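Periplasmic binding protein (Thermotoga lettingae TMO, PDB 4RY8) binds 5-methylthioribose in a cleft between two lobes, probably as the solute-binding component of a sugar transporter. Local coordinates at residues T62-F67 / D83-K88; I77-P82 / F147-K152; Y256-L261 / L279-Q284; V263-A268 / E273-Y278. All blocks are in the same frame, centred on the assembly; numbering follows the deposited sequence.

Contact 1 of 4, residues T62-F67 / D83-K88; sequences TMIENF and DPLMPK
K88 lies along E65 and I64 of the facing helix, while its NZ is taken by a salt bridge to E91 on its own helix. The carboxylate of E65 stays further off. Its OE2 is 4.6 Å from K88 NZ, beyond salt-bridge range. The pull between these two charges is probably weak and long-range. Lower down, the lysine chain serves as an apolar surface. K88 CD lies 4.1 Å from E65 CB. K88 CB meets I64 CG2 at 3.7 Å.

I64 divides its two branches between two partners. CG2 stands anti to the backbone N and faces K88. CG1 lies beside that N (chi1 -72°) and carries CD1 to L85. There I64 CD1 meets L85 CD2 at 3.9 Å, and the two side chains cross at about a right angle.

The two segments belong to helices 57-69 and 82-94, on either side of strand 74-78 in the chain. Their axes run nearly parallel here, 11° apart and 10.2 Å at closest approach. This is the packing of neighbouring helices on one side of a parallel sheet, as in the alpha/beta lobes of periplasmic binding proteins. I64 also touches V21 of strand 17-22, wedged between sheet and neighbouring helix, and L85 reaches back onto M57 and M60 of helix 57-69. Helix 82-94 is kinked at residues 87 and 88. P87 has no N-H to give, and the N of K88 makes no bond to the preceding turn. K88 sits at this break.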
loop_
_atom_site.group_PDB
_atom_site.type_symbol
_atom_site.label_atom_id
_atom_site.label_comp_id
_atom_site.label_asym_id
_atom_site.label_seq_id
_atom_site.Cartn_x
_atom_site.Cartn_y
_atom_site.Cartn_z
ATOM N N THR C 62 17.386 28.510 13.577
ATOM C CA THR C 62 18.720 28.951 14.059
ATOM C C THR C 62 19.775 27.835 14.007
ATOM O O THR C 62 20.942 28.084 13.717
ATOM C CB THR C 62 18.695 29.496 15.520
ATOM O OG1 THR C 62 18.745 28.410 16.459
ATOM C CG2 THR C 62 17.467 30.305 15.795
ATOM N N MET C 63 19.380 26.603 14.304
ATOM C CA MET C 63 20.335 25.488 14.217
ATOM C C MET C 63 20.795 25.274 12.773
ATOM O O MET C 63 21.974 25.011 12.519
ATOM C CB MET C 63 19.740 24.200 14.809
ATOM C CG MET C 63 19.516 24.260 16.310
ATOM S SD MET C 63 18.489 22.988 17.060
ATOM C CE MET C 63 18.918 23.246 18.778
ATOM N N ILE C 64 19.871 25.383 11.824
ATOM C CA ILE C 64 20.211 25.135 10.429
ATOM C C ILE C 64 21.152 26.233 9.978
ATOM O O ILE C 64 22.200 25.990 9.406
ATOM C CB ILE C 64 18.949 25.050 9.537
ATOM C CG1 ILE C 64 18.212 23.734 9.821
ATOM C CG2 ILE C 64 19.328 25.151 8.055
ATOM C CD1 ILE C 64 16.789 23.705 9.333
ATOM N N GLU C 65 20.767 27.454 10.289
ATOM C CA GLU C 65 21.583 28.633 10.074
ATOM C C GLU C 65 22.986 28.523 10.700
ATOM O O GLU C 65 23.967 28.900 10.054
ATOM C CB GLU C 65 20.769 29.847 10.554
ATOM C CG GLU C 65 21.484 31.076 11.032
ATOM C CD GLU C 65 20.518 31.964 11.817
ATOM O OE1 GLU C 65 20.978 32.688 12.721
ATOM O OE2 GLU C 65 19.287 31.915 11.557
ATOM N N ASN C 66 23.109 27.985 11.916
ATOM C CA ASN C 66 24.456 27.816 12.505
ATOM C C ASN C 66 25.261 26.908 11.595
ATOM O O ASN C 66 26.422 27.188 11.323
ATOM C CB ASN C 66 24.423 27.199 13.921
ATOM C CG ASN C 66 23.737 28.098 14.942
ATOM O OD1 ASN C 66 23.331 27.650 16.022
ATOM N ND2 ASN C 66 23.588 29.372 14.595
ATOM N N PHE C 67 24.644 25.829 11.110
ATOM C CA PHE C 67 25.389 24.894 10.262
ATOM C C PHE C 67 25.738 25.490 8.893
ATOM O O PHE C 67 26.798 25.164 8.320
ATOM C CB PHE C 67 24.674 23.544 10.166
ATOM C CG PHE C 67 24.725 22.763 11.448
ATOM C CD1 PHE C 67 25.946 22.495 12.059
ATOM C CD2 PHE C 67 23.566 22.325 12.067
ATOM C CE1 PHE C 67 26.009 21.790 13.243
ATOM C CE2 PHE C 67 23.621 21.620 13.255
ATOM C CZ PHE C 67 24.843 21.363 13.845
ATOM N N ASP C 83 7.065 25.030 5.682
ATOM C CA ASP C 83 6.956 26.472 5.539
ATOM C C ASP C 83 8.066 27.163 6.316
ATOM O O ASP C 83 8.812 27.968 5.756
ATOM C CB ASP C 83 5.607 27.030 5.913
ATOM C CG ASP C 83 5.686 28.511 6.183
ATOM O OD1 ASP C 83 5.628 29.316 5.229
ATOM O OD2 ASP C 83 5.859 28.875 7.360
ATOM N N PRO C 84 8.219 26.836 7.613
ATOM C CA PRO C 84 9.299 27.558 8.338
ATOM C C PRO C 84 10.713 27.297 7.746
ATOM O O PRO C 84 11.534 28.179 7.673
ATOM C CB PRO C 84 9.192 27.000 9.759
ATOM C CG PRO C 84 7.788 26.502 9.862
ATOM C CD PRO C 84 7.376 26.022 8.498
ATOM N N LEU C 85 10.959 26.088 7.292
ATOM C CA LEU C 85 12.315 25.666 6.912
ATOM C C LEU C 85 12.764 25.923 5.451
ATOM O O LEU C 85 13.973 25.937 5.170
ATOM C CB LEU C 85 12.461 24.182 7.225
ATOM C CG LEU C 85 12.229 23.732 8.672
ATOM C CD1 LEU C 85 12.592 22.265 8.852
ATOM C CD2 LEU C 85 13.013 24.578 9.652
ATOM N N MET C 86 11.815 26.144 4.543
ATOM C CA MET C 86 12.093 26.171 3.096
ATOM C C MET C 86 13.197 27.153 2.709
ATOM O O MET C 86 14.043 26.789 1.904
ATOM C CB MET C 86 10.813 26.480 2.275
ATOM C CG MET C 86 10.575 25.650 1.012
ATOM S SD MET C 86 11.048 23.901 1.060
ATOM C CE MET C 86 12.624 24.075 0.240
ATOM N N PRO C 87 13.188 28.385 3.267
ATOM C CA PRO C 87 14.209 29.382 2.886
ATOM C C PRO C 87 15.624 29.061 3.390
ATOM O O PRO C 87 16.611 29.361 2.720
ATOM C CB PRO C 87 13.686 30.696 3.513
ATOM C CG PRO C 87 12.240 30.458 3.802
ATOM C CD PRO C 87 12.131 28.990 4.106
ATOM N N LYS C 88 15.718 28.486 4.577
ATOM C CA LYS C 88 16.984 27.981 5.090
ATOM C C LYS C 88 17.527 26.853 4.190
ATOM O O LYS C 88 18.711 26.840 3.897
ATOM C CB LYS C 88 16.827 27.484 6.531
ATOM C CG LYS C 88 16.512 28.594 7.528
ATOM C CD LYS C 88 17.743 29.447 7.798
ATOM C CE LYS C 88 17.493 30.925 7.539
ATOM N NZ LYS C 88 18.749 31.559 7.039
#

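Contact 2 of 4, residues I77-P82 / F147-K152; sequences IDHGRP and FAPLDK. With SR1 (5-S-methyl-5-thio-alpha-D-ribofuranose), chain G.
H79 and P149 converge on the ring oxygen of the bound methylthioribose. H79 NE2 donates to SR1 O4 at 3.0 Å. The bond is nearly straight (170°), and O4 lies in the plane of the imidazole, at its edge. P149 CG rests 3.7 Å from the same O4. F147 takes the other end of the sugar. Its CG lies anti to the carbonyl carbon (chi1 -70°), which brings one ring face over the methyl carbon CS, 3.8 Å above the plane and off-centre. The protein groups also touch directly: H79 CD2 approaches F147 CD1 at 4.3 Å.

This is the ligand cleft of a two-lobed periplasmic binding protein. H79 follows strand 74-78 of one sheet, while F147 occupies the N-cap position of helix 148-163 in the other lobe. D103, D231, R153 and Q116 also hydrogen-bond the sugar.

Behind the imidazole, H79 ND1 donates to D78 OD1 at 2.6 Å. Together with the bond to O4, this restrains the rotation of the ring, and it would probably favour a positive charge there. With an alanine in place of H79, O4 would probably lose its N-H donor and D78 OD1 its imidazole partner. Further out, a water bridges the lobes. It donates to G80 O at 3.2 Å and accepts from A148 N. At the backbone angles of G80 (phi 94°) a side chain would run into the carbonyl O of H79.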
loop_
_atom_site.group_PDB
_atom_site.type_symbol
_atom_site.label_atom_id
_atom_site.label_comp_id
_atom_site.label_asym_id
_atom_site.label_seq_id
_atom_site.Cartn_x
_atom_site.Cartn_y
_atom_site.Cartn_z
ATOM N N ILE C 77 18.059 17.237 7.254
ATOM C CA ILE C 77 16.899 17.746 7.936
ATOM C C ILE C 77 15.895 16.634 8.276
ATOM O O ILE C 77 15.270 16.000 7.408
ATOM C CB ILE C 77 16.267 18.879 7.170
ATOM C CG1 ILE C 77 17.341 19.941 6.922
ATOM C CG2 ILE C 77 15.123 19.453 7.991
ATOM C CD1 ILE C 77 16.842 21.139 6.188
ATOM N N ASP C 78 15.734 16.438 9.581
ATOM C CA ASP C 78 14.926 15.401 10.143
ATOM C C ASP C 78 13.638 15.962 10.749
ATOM O O ASP C 78 13.696 16.623 11.771
ATOM C CB ASP C 78 15.765 14.765 11.222
ATOM C CG ASP C 78 15.282 13.439 11.601
ATOM O OD1 ASP C 78 14.099 13.394 11.965
ATOM O OD2 ASP C 78 16.076 12.464 11.508
ATOM N N HIS C 79 12.505 15.617 10.149
ATOM C CA HIS C 79 11.206 16.168 10.473
ATOM C C HIS C 79 11.206 17.682 10.200
ATOM O O HIS C 79 11.939 18.162 9.324
ATOM C CB HIS C 79 10.763 15.794 11.878
ATOM C CG HIS C 79 10.523 14.337 12.055
ATOM N ND1 HIS C 79 11.493 13.405 11.793
ATOM C CD2 HIS C 79 9.431 13.645 12.449
ATOM C CE1 HIS C 79 11.018 12.201 12.019
ATOM N NE2 HIS C 79 9.772 12.310 12.420
ATOM N N GLY C 80 10.394 18.423 10.946
ATOM C CA GLY C 80 10.254 19.853 10.757
ATOM C C GLY C 80 9.073 20.078 9.848
ATOM O O GLY C 80 8.457 19.148 9.420
ATOM N N ARG C 81 8.764 21.331 9.515
ATOM C CA ARG C 81 7.687 21.609 8.562
ATOM C C ARG C 81 8.199 22.484 7.445
ATOM O O ARG C 81 9.152 23.219 7.635
ATOM C CB ARG C 81 6.521 22.243 9.281
ATOM C CG ARG C 81 5.877 21.209 10.175
ATOM C CD ARG C 81 4.720 21.797 10.930
ATOM N NE ARG C 81 5.148 22.400 12.170
ATOM C CZ ARG C 81 5.395 23.687 12.369
ATOM N NH1 ARG C 81 5.747 24.084 13.582
ATOM N NH2 ARG C 81 5.286 24.581 11.392
ATOM N N PRO C 82 7.606 22.369 6.256
ATOM C CA PRO C 82 8.280 22.991 5.144
ATOM C C PRO C 82 8.173 24.490 5.196
ATOM O O PRO C 82 9.085 25.160 4.756
ATOM C CB PRO C 82 7.563 22.450 3.894
ATOM C CG PRO C 82 6.446 21.598 4.364
ATOM C CD PRO C 82 6.445 21.556 5.865
ATOM N N PHE C 147 2.943 16.741 11.354
ATOM C CA PHE C 147 4.134 15.920 11.131
ATOM C C PHE C 147 4.001 15.115 9.838
ATOM O O PHE C 147 3.051 14.329 9.684
ATOM C CB PHE C 147 4.341 14.980 12.311
ATOM C CG PHE C 147 4.774 15.690 13.575
ATOM C CD1 PHE C 147 6.116 16.027 13.784
ATOM C CD2 PHE C 147 3.852 16.007 14.548
ATOM C CE1 PHE C 147 6.504 16.679 14.927
ATOM C CE2 PHE C 147 4.244 16.656 15.701
ATOM C CZ PHE C 147 5.561 16.999 15.892
ATOM N N ALA C 148 4.994 15.249 8.962
ATOM C CA ALA C 148 4.983 14.582 7.640
ATOM C C ALA C 148 4.529 13.131 7.684
ATOM O O ALA C 148 3.580 12.735 7.026
ATOM C CB ALA C 148 6.365 14.654 7.004
ATOM N N PRO C 149 5.229 12.318 8.447
ATOM C CA PRO C 149 4.822 10.926 8.422
ATOM C C PRO C 149 3.410 10.724 9.010
ATOM O O PRO C 149 2.621 9.943 8.471
ATOM C CB PRO C 149 5.887 10.237 9.280
ATOM C CG PRO C 149 6.451 11.326 10.114
ATOM C CD PRO C 149 6.474 12.509 9.208
ATOM N N LEU C 150 3.067 11.467 10.058
ATOM C CA LEU C 150 1.756 11.285 10.677
ATOM C C LEU C 150 0.650 11.654 9.731
ATOM O O LEU C 150 -0.384 10.967 9.746
ATOM C CB LEU C 150 1.600 12.075 11.959
ATOM C CG LEU C 150 2.692 11.727 12.966
ATOM C CD1 LEU C 150 2.432 12.395 14.296
ATOM C CD2 LEU C 150 2.756 10.213 13.137
ATOM N N ASP C 151 0.861 12.746 8.964
ATOM C CA ASP C 151 -0.110 13.248 7.994
ATOM C C ASP C 151 -0.295 12.291 6.802
ATOM O O ASP C 151 -1.392 12.063 6.355
ATOM C CB ASP C 151 0.320 14.590 7.381
ATOM C CG ASP C 151 0.200 15.792 8.325
ATOM O OD1 ASP C 151 -0.501 15.785 9.322
ATOM O OD2 ASP C 151 0.877 16.775 8.036
ATOM N N LYS C 152 0.805 11.763 6.269
ATOM C CA LYS C 152 0.752 10.683 5.286
ATOM C C LYS C 152 -0.051 9.468 5.835
ATOM O O LYS C 152 -0.991 8.962 5.192
ATOM C CB LYS C 152 2.157 10.247 4.935
ATOM C CG LYS C 152 2.941 11.250 4.148
ATOM C CD LYS C 152 4.429 10.896 4.094
ATOM C CE LYS C 152 5.244 12.108 3.608
ATOM N NZ LYS C 152 6.729 11.861 3.522
HETATM C CS SR1 G . 6.397 12.745 15.817
HETATM S S SR1 G . 6.597 12.006 14.212
HETATM C C5 SR1 G . 6.865 10.335 14.851
HETATM C C4 SR1 G . 7.097 9.339 13.717
HETATM O O4 SR1 G . 8.195 9.806 13.004
HETATM C C1 SR1 G . 9.084 8.733 12.637
HETATM O O1 SR1 G . 9.092 8.660 11.251
HETATM C C2 SR1 G . 8.577 7.429 13.233
HETATM O O2 SR1 G . 8.110 6.408 12.311
HETATM C C3 SR1 G . 7.463 7.920 14.138
HETATM O O3 SR1 G . 6.334 7.062 14.053
HETATM O O HOH W 1 7.893 16.011 9.758
#

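Contact 3 of 4, residues Y256-L261 / L279-Q284; sequences YAVGRL and LLVEPQ
Apolar contact joins L261 and V258 to V281. The closest pair is L261 CD2 and V281 CG2, at 3.6 Å. These two side chains lie alongside, pointing opposite ways. V281 CG2 also meets V258 CG2 at 4.1 Å. V281 CG1 lies just as far from that same methyl, so V258 CG2 faces the fork of V281. With CG1 anti to the backbone N of V281 (chi1 -174°) and CG2 beside it, each methyl comes within reach of V258 CG2. L279 points the same way and is partly covered by the helix.

Polar bonds lie around this patch. On the far side of the helix, R260 forms a salt bridge with E43 and bonds S39, tying helix 255-270 to helix 28-44.

V258 also touches Y33 of helix 28-44, and L261 packs on I114 of strand 113-115. L279 pairs by backbone bonds with E113 and E115, V281 with E115. Segment 279-284 thus leaves the edge strand of one sheet, passes against the first turns of helix 255-270 at V258 and L261, and crosses to strand 284-287 of the other lobe's sheet.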
loop_
_atom_site.group_PDB
_atom_site.type_symbol
_atom_site.label_atom_id
_atom_site.label_comp_id
_atom_site.label_asym_id
_atom_site.label_seq_id
_atom_site.Cartn_x
_atom_site.Cartn_y
_atom_site.Cartn_z
ATOM N N TYR C 256 17.373 2.180 13.118
ATOM C CA TYR C 256 18.840 2.167 13.105
ATOM C C TYR C 256 19.381 2.193 11.679
ATOM O O TYR C 256 20.282 2.947 11.370
ATOM C CB TYR C 256 19.344 0.886 13.848
ATOM C CG TYR C 256 20.855 0.776 14.121
ATOM C CD1 TYR C 256 21.437 1.365 15.246
ATOM C CD2 TYR C 256 21.690 0.055 13.259
ATOM C CE1 TYR C 256 22.811 1.259 15.484
ATOM C CE2 TYR C 256 23.057 -0.056 13.496
ATOM C CZ TYR C 256 23.613 0.549 14.602
ATOM O OH TYR C 256 24.968 0.426 14.825
ATOM N N ALA C 257 18.835 1.339 10.822
ATOM C CA ALA C 257 19.160 1.303 9.399
ATOM C C ALA C 257 18.627 2.559 8.684
ATOM O O ALA C 257 19.188 3.006 7.704
ATOM C CB ALA C 257 18.535 0.088 8.761
ATOM N N VAL C 258 17.524 3.110 9.142
ATOM C CA VAL C 258 17.050 4.340 8.507
ATOM C C VAL C 258 18.094 5.418 8.796
ATOM O O VAL C 258 18.427 6.230 7.929
ATOM C CB VAL C 258 15.659 4.763 8.981
ATOM C CG1 VAL C 258 15.303 6.139 8.424
ATOM C CG2 VAL C 258 14.626 3.735 8.560
ATOM N N GLY C 259 18.615 5.426 10.017
ATOM C CA GLY C 259 19.600 6.413 10.416
ATOM C C GLY C 259 20.931 6.260 9.709
ATOM O O GLY C 259 21.504 7.243 9.291
ATOM N N ARG C 260 21.438 5.034 9.607
ATOM C CA ARG C 260 22.565 4.767 8.748
ATOM C C ARG C 260 22.328 5.281 7.340
ATOM O O ARG C 260 23.155 6.014 6.806
ATOM C CB ARG C 260 22.909 3.262 8.738
ATOM C CG ARG C 260 23.509 2.786 10.057
ATOM C CD ARG C 260 23.638 1.280 10.149
ATOM N NE ARG C 260 24.571 0.780 9.162
ATOM C CZ ARG C 260 25.894 0.781 9.284
ATOM N NH1 ARG C 260 26.489 1.262 10.376
ATOM N NH2 ARG C 260 26.639 0.275 8.298
ATOM N N LEU C 261 21.192 4.933 6.741
ATOM C CA LEU C 261 20.857 5.389 5.398
ATOM C C LEU C 261 20.977 6.930 5.255
ATOM O O LEU C 261 21.487 7.457 4.254
ATOM C CB LEU C 261 19.434 4.926 5.003
ATOM C CG LEU C 261 18.879 5.534 3.703
ATOM C CD1 LEU C 261 19.814 5.283 2.524
ATOM C CD2 LEU C 261 17.487 5.004 3.377
ATOM N N LEU C 279 13.798 7.964 -1.479
ATOM C CA LEU C 279 14.462 6.806 -0.897
ATOM C C LEU C 279 13.477 6.259 0.117
ATOM O O LEU C 279 13.341 6.772 1.232
ATOM C CB LEU C 279 15.814 7.205 -0.282
ATOM C CG LEU C 279 16.943 7.639 -1.247
ATOM C CD1 LEU C 279 18.157 8.178 -0.531
ATOM C CD2 LEU C 279 17.391 6.534 -2.192
ATOM N N LEU C 280 12.694 5.284 -0.330
ATOM C CA LEU C 280 11.675 4.679 0.511
ATOM C C LEU C 280 12.248 3.410 1.180
ATOM O O LEU C 280 12.700 2.483 0.501
ATOM C CB LEU C 280 10.452 4.292 -0.319
ATOM C CG LEU C 280 9.742 5.348 -1.155
ATOM C CD1 LEU C 280 8.454 4.763 -1.689
ATOM C CD2 LEU C 280 9.453 6.590 -0.368
ATOM N N VAL C 281 12.269 3.411 2.506
ATOM C CA VAL C 281 12.589 2.232 3.286
ATOM C C VAL C 281 11.334 1.366 3.468
ATOM O O VAL C 281 10.345 1.830 4.014
ATOM C CB VAL C 281 13.213 2.584 4.663
ATOM C CG1 VAL C 281 13.675 1.301 5.378
ATOM C CG2 VAL C 281 14.425 3.505 4.471
ATOM N N GLU C 282 11.423 0.089 3.088
ATOM C CA GLU C 282 10.263 -0.797 2.974
ATOM C C GLU C 282 9.766 -1.246 4.370
ATOM O O GLU C 282 10.450 -1.926 5.117
ATOM C CB GLU C 282 10.618 -2.006 2.081
ATOM C CG GLU C 282 9.454 -2.803 1.513
ATOM C CD GLU C 282 9.904 -4.163 0.959
ATOM O OE1 GLU C 282 10.904 -4.226 0.201
ATOM O OE2 GLU C 282 9.266 -5.178 1.304
ATOM N N PRO C 283 8.546 -0.914 4.726
ATOM C CA PRO C 283 8.064 -1.255 6.060
ATOM C C PRO C 283 7.417 -2.587 6.114
ATOM O O PRO C 283 6.920 -3.058 5.095
ATOM C CB PRO C 283 6.937 -0.240 6.292
ATOM C CG PRO C 283 6.380 -0.099 4.913
ATOM C CD PRO C 283 7.540 -0.132 3.966
ATOM N N GLN C 284 7.332 -3.162 7.303
ATOM C CA GLN C 284 6.885 -4.548 7.435
ATOM C C GLN C 284 5.843 -4.682 8.497
ATOM O O GLN C 284 6.031 -4.168 9.590
ATOM C CB GLN C 284 8.027 -5.477 7.887
ATOM C CG GLN C 284 9.345 -5.335 7.148
ATOM C CD GLN C 284 9.260 -5.702 5.686
ATOM O OE1 GLN C 284 8.520 -6.605 5.298
ATOM N NE2 GLN C 284 10.034 -4.982 4.851
#

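Contact 4 of 4, residues V263-A268 / E273-Y278; sequences VRAAAA and EKLPKY
E273 opens the second segment by bonding back to A268. Its backbone N donates to A268 O at 3.1 Å, with an N-H...O angle of 152°. E273 CB also comes close to that oxygen, at 3.4 Å. The glutamate chain then turns away. CG lies beside the backbone N (chi1 -64°), and a second bend at chi2 leads the carboxylate off the helix. There OE2 accepts a hydrogen bond from W319 NE1.

Two residues on, L275 supplies the apolar part of the contact. Its two methyls straddle one turn of the helix. CD2 of L275 rests against A265, 3.7 Å from its CB and 3.5 Å from its carbonyl O. The other methyl, L275 CD1, meets A268 CB at 3.9 Å. The small side chains of A265 and A268 probably allow the leucine to lie this close.

K277 has turned away from the helix, and its buried NZ is held by a salt bridge with E113 and by hydrogen bonds with the carbonyl oxygens of V106, D108 and V111. At the end of the segment, the Y278 ring meets F164 of the second subunit edge-to-face.

The segment is the return loop from helix 255-270 to strand 278-280. Such helix-to-strand returns are part of the alpha/beta lobes of periplasmic binding proteins, and this one leads to the outermost strand of the parallel sheet.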
loop_
_atom_site.group_PDB
_atom_site.type_symbol
_atom_site.label_atom_id
_atom_site.label_comp_id
_atom_site.label_asym_id
_atom_site.label_seq_id
_atom_site.Cartn_x
_atom_site.Cartn_y
_atom_site.Cartn_z
ATOM N N VAL C 263 22.820 9.041 6.795
ATOM C CA VAL C 263 24.192 9.514 6.769
ATOM C C VAL C 263 24.844 9.146 5.450
ATOM O O VAL C 263 25.548 9.983 4.859
ATOM C CB VAL C 263 24.995 9.003 7.977
ATOM C CG1 VAL C 263 26.501 9.199 7.797
ATOM C CG2 VAL C 263 24.485 9.709 9.225
ATOM N N ARG C 264 24.603 7.906 4.998
ATOM C CA ARG C 264 25.125 7.414 3.721
ATOM C C ARG C 264 24.717 8.284 2.598
ATOM O O ARG C 264 25.524 8.530 1.729
ATOM C CB ARG C 264 24.601 6.022 3.363
ATOM C CG ARG C 264 25.523 4.918 3.749
ATOM C CD ARG C 264 25.385 3.714 2.833
ATOM N NE ARG C 264 24.017 3.215 2.645
ATOM C CZ ARG C 264 23.268 2.665 3.595
ATOM N NH1 ARG C 264 23.688 2.565 4.853
ATOM N NH2 ARG C 264 22.082 2.194 3.275
ATOM N N ALA C 265 23.439 8.701 2.591
ATOM C CA ALA C 265 22.914 9.573 1.547
ATOM C C ALA C 265 23.647 10.891 1.538
ATOM O O ALA C 265 24.037 11.400 0.480
ATOM C CB ALA C 265 21.408 9.809 1.722
ATOM N N ALA C 266 23.764 11.470 2.728
ATOM C CA ALA C 266 24.449 12.720 2.901
ATOM C C ALA C 266 25.858 12.595 2.360
ATOM O O ALA C 266 26.313 13.429 1.595
ATOM C CB ALA C 266 24.484 13.091 4.358
ATOM N N ALA C 267 26.545 11.526 2.742
ATOM C CA ALA C 267 27.939 11.354 2.345
ATOM C C ALA C 267 28.055 11.128 0.839
ATOM O O ALA C 267 28.994 11.600 0.212
ATOM C CB ALA C 267 28.575 10.201 3.116
ATOM N N ALA C 268 27.081 10.424 0.261
ATOM C CA ALA C 268 27.024 10.233 -1.186
ATOM C C ALA C 268 26.924 11.568 -1.927
ATOM O O ALA C 268 27.645 11.804 -2.904
ATOM C CB ALA C 268 25.863 9.315 -1.560
ATOM N N GLU C 273 27.642 12.289 -6.014
ATOM C CA GLU C 273 26.676 11.335 -6.527
ATOM C C GLU C 273 25.265 11.937 -6.637
ATOM O O GLU C 273 24.824 12.680 -5.759
ATOM C CB GLU C 273 26.615 10.101 -5.628
ATOM C CG GLU C 273 27.889 9.301 -5.570
ATOM C CD GLU C 273 28.163 8.485 -6.834
ATOM O OE1 GLU C 273 27.243 8.238 -7.647
ATOM O OE2 GLU C 273 29.320 8.080 -7.008
ATOM N N LYS C 274 24.583 11.613 -7.733
ATOM C CA LYS C 274 23.179 11.954 -7.922
ATOM C C LYS C 274 22.364 10.803 -7.341
ATOM O O LYS C 274 22.576 9.640 -7.699
ATOM C CB LYS C 274 22.850 12.167 -9.411
ATOM N N LEU C 275 21.462 11.148 -6.432
ATOM C CA LEU C 275 20.637 10.186 -5.734
ATOM C C LEU C 275 19.230 10.213 -6.267
ATOM O O LEU C 275 18.774 11.242 -6.785
ATOM C CB LEU C 275 20.627 10.466 -4.220
ATOM C CG LEU C 275 21.528 9.575 -3.311
ATOM C CD1 LEU C 275 22.839 9.184 -3.980
ATOM C CD2 LEU C 275 21.791 10.220 -1.950
ATOM N N PRO C 276 18.520 9.094 -6.117
ATOM C CA PRO C 276 17.101 9.146 -6.397
ATOM C C PRO C 276 16.404 10.256 -5.561
ATOM O O PRO C 276 16.867 10.625 -4.482
ATOM C CB PRO C 276 16.611 7.749 -5.989
ATOM C CG PRO C 276 17.830 6.853 -6.095
ATOM C CD PRO C 276 19.016 7.723 -5.846
ATOM N N LYS C 277 15.343 10.825 -6.093
ATOM C CA LYS C 277 14.587 11.830 -5.374
ATOM C C LYS C 277 13.889 11.225 -4.161
ATOM O O LYS C 277 13.762 11.885 -3.126
ATOM C CB LYS C 277 13.594 12.482 -6.324
ATOM C CG LYS C 277 12.618 13.496 -5.714
ATOM C CD LYS C 277 13.229 14.622 -4.923
ATOM C CE LYS C 277 12.154 15.183 -3.984
ATOM N NZ LYS C 277 12.543 16.437 -3.298
ATOM N N TYR C 278 13.411 9.977 -4.275
ATOM C CA TYR C 278 12.699 9.313 -3.181
ATOM C C TYR C 278 13.443 8.050 -2.759
ATOM O O TYR C 278 13.737 7.227 -3.588
ATOM C CB TYR C 278 11.257 9.019 -3.559
ATOM C CG TYR C 278 10.501 10.325 -3.878
ATOM C CD1 TYR C 278 10.138 11.208 -2.879
ATOM C CD2 TYR C 278 10.191 10.653 -5.162
ATOM C CE1 TYR C 278 9.491 12.426 -3.184
ATOM C CE2 TYR C 278 9.534 11.831 -5.476
ATOM C CZ TYR C 278 9.206 12.717 -4.481
ATOM O OH TYR C 278 8.553 13.896 -4.822
#

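How the contacts relate
Contacts 1 and 2 alternate along the chain and touch, with centres 15 Å apart. L85 and I64 of contact 1 pack on I77 of contact 2, and L85 also reaches G80. The helix pair thus backs the strand whose end carries H79 to the ligand. Contacts 3 and 4 come later. Both use helix 255-270, and contact 4 is nested in the loop closed by contact 3. Their centres are 13 Å apart, and L279 touches A265. Contacts 2 and 3 both reach the parallel sheet, about 7 Å apart at their nearest atoms. Contact 2 joins the lobes at the sugar, directly and through a water, while contact 3 lies where the chain crosses between them.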